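Long-range contact in metalloprotease stcE (Escherichia coli, PDB 4DNY), which is a secreted zinc metalloprotease of the metzincin type that probably cleaves mucins and other O-glycosylated proteins during enterohaemorrhagic E. coli infection: residues V55-A60 against K79-V84. Residues are numbered along the deposited sequence; the frame is centred on the assembly and turned at random.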
# COMPACT_ATOMS: atom_id res chain seq x y z
N VAL A 55 0.78 -1.45 -6.79
CA VAL A 55 -0.52 -0.80 -6.50
C VAL A 55 -0.19 0.55 -5.90
O VAL A 55 0.62 0.62 -4.94
CB VAL A 55 -1.37 -1.62 -5.54
CG1 VAL A 55 -2.53 -0.78 -4.95
CG2 VAL A 55 -1.93 -2.91 -6.23
N GLU A 56 -0.82 1.61 -6.39
CA GLU A 56 -0.59 2.98 -5.90
C GLU A 56 -1.94 3.51 -5.40
O GLU A 56 -2.89 3.62 -6.20
CB GLU A 56 -0.02 3.88 -7.00
CG GLU A 56 0.16 5.32 -6.51
CD GLU A 56 1.01 6.18 -7.46
OE1 GLU A 56 2.00 5.69 -8.04
OE2 GLU A 56 0.71 7.33 -7.59
N ILE A 57 -2.00 3.82 -4.12
CA ILE A 57 -3.22 4.24 -3.46
C ILE A 57 -3.19 5.70 -3.20
O ILE A 57 -2.22 6.23 -2.63
CB ILE A 57 -3.35 3.48 -2.12
CG1 ILE A 57 -3.59 2.00 -2.38
CG2 ILE A 57 -4.48 4.10 -1.20
CD1 ILE A 57 -3.33 1.08 -1.14
N HIS A 58 -4.24 6.39 -3.65
CA HIS A 58 -4.37 7.85 -3.44
C HIS A 58 -5.55 8.11 -2.53
O HIS A 58 -6.70 7.95 -2.94
CB HIS A 58 -4.66 8.54 -4.75
CG HIS A 58 -3.53 8.52 -5.72
ND1 HIS A 58 -3.69 8.96 -7.02
CD2 HIS A 58 -2.30 7.96 -5.65
CE1 HIS A 58 -2.52 8.81 -7.64
NE2 HIS A 58 -1.66 8.19 -6.84
N THR A 59 -5.28 8.46 -1.25
CA THR A 59 -6.34 8.93 -0.36
C THR A 59 -6.50 10.44 -0.55
O THR A 59 -5.51 11.13 -0.91
CB THR A 59 -6.05 8.57 1.07
OG1 THR A 59 -4.73 8.99 1.39
CG2 THR A 59 -6.22 7.03 1.33
N ALA A 60 -7.68 10.95 -0.31
CA ALA A 60 -7.96 12.38 -0.49
C ALA A 60 -9.08 12.76 0.42
O ALA A 60 -9.73 11.90 1.03
CB ALA A 60 -8.32 12.66 -1.99
N LYS A 79 6.51 -7.63 -5.04
CA LYS A 79 5.46 -6.67 -5.30
C LYS A 79 5.67 -5.40 -4.49
O LYS A 79 6.26 -5.40 -3.42
CB LYS A 79 4.08 -7.27 -4.98
CG LYS A 79 3.72 -8.46 -5.81
CD LYS A 79 3.62 -8.14 -7.28
CE LYS A 79 3.19 -9.35 -8.14
NZ LYS A 79 2.72 -9.03 -9.46
N MET A 80 5.05 -4.29 -4.96
CA MET A 80 5.21 -2.97 -4.34
C MET A 80 3.88 -2.28 -4.12
O MET A 80 2.94 -2.47 -4.89
CB MET A 80 6.18 -2.10 -5.15
CG MET A 80 7.56 -2.64 -5.13
SD MET A 80 8.68 -1.69 -6.20
CE MET A 80 8.67 -0.01 -5.48
N VAL A 81 3.84 -1.44 -3.10
CA VAL A 81 2.67 -0.60 -2.81
C VAL A 81 3.15 0.81 -2.52
O VAL A 81 4.03 1.00 -1.67
CB VAL A 81 1.80 -1.12 -1.62
CG1 VAL A 81 0.58 -0.22 -1.41
CG2 VAL A 81 1.36 -2.56 -1.94
N ARG A 82 2.58 1.78 -3.20
CA ARG A 82 2.85 3.20 -2.97
C ARG A 82 1.60 3.86 -2.42
O ARG A 82 0.48 3.55 -2.86
CB ARG A 82 3.28 3.90 -4.28
CG ARG A 82 3.66 5.35 -4.04
CD ARG A 82 4.14 6.02 -5.29
NE ARG A 82 5.42 5.45 -5.77
CZ ARG A 82 5.61 4.90 -6.96
NH1 ARG A 82 4.58 4.81 -7.83
NH2 ARG A 82 6.81 4.46 -7.35
N PHE A 83 1.76 4.75 -1.45
CA PHE A 83 0.65 5.59 -0.91
C PHE A 83 0.97 7.03 -1.18
O PHE A 83 2.10 7.46 -0.97
CB PHE A 83 0.51 5.43 0.60
CG PHE A 83 -0.01 4.09 1.00
CD1 PHE A 83 -1.34 3.90 1.22
CD2 PHE A 83 0.86 3.00 1.17
CE1 PHE A 83 -1.82 2.64 1.57
CE2 PHE A 83 0.38 1.76 1.56
CZ PHE A 83 -0.96 1.59 1.74
N VAL A 84 -0.04 7.78 -1.63
CA VAL A 84 0.01 9.22 -1.73
C VAL A 84 -1.20 9.83 -1.09
O VAL A 84 -2.32 9.58 -1.55
CB VAL A 84 0.13 9.70 -3.23
CG1 VAL A 84 0.26 11.23 -3.28
CG2 VAL A 84 1.25 8.97 -3.93
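Ile-57 packs its CD1 against the ring of Phe-83, CE1 3.5 Å away, where strand 54-60 runs parallel to strand 80-86 in the five-stranded sheet of the StcE beta-sandwich domain. CD1 also touches Val-81 CG1, while Ile-45 of helix 43-49 covers Ile-57 and Val-81. The backbone ladder includes Ile-57 N to Arg-82 O, 2.8 Å, and Val-84 N to Ile-57 O, 2.9 Å; the final rung, Thr-59 N to Val-84 O, is weak. Extended chain readily accommodates the branched CB of Ile-57 and Val-84. The other face is mixed, Val-84 CB packing 3.8 Å from His-58 CD2 beside a charged network. Long, flexible Arg-82 can carry its charge across to Glu-56: CG lies anti to the backbone N (chi1 -176°), a bend at chi3 turns NE, and NH1 forms a salt bridge with OE1 at 2.7 Å, which lies in the guanidinium plane, whereas NH1 is 32° out of the carboxylate plane on the anti side. Lys-25 makes a second salt bridge to OE1. OE2 takes a nearly straight bond (171°) from His-58 NE2 through its anti lone pair. With both oxygens engaged, the carboxylate should have little freedom to rotate, and Arg-82 and Lys-25 would be expected to favour its ionised form.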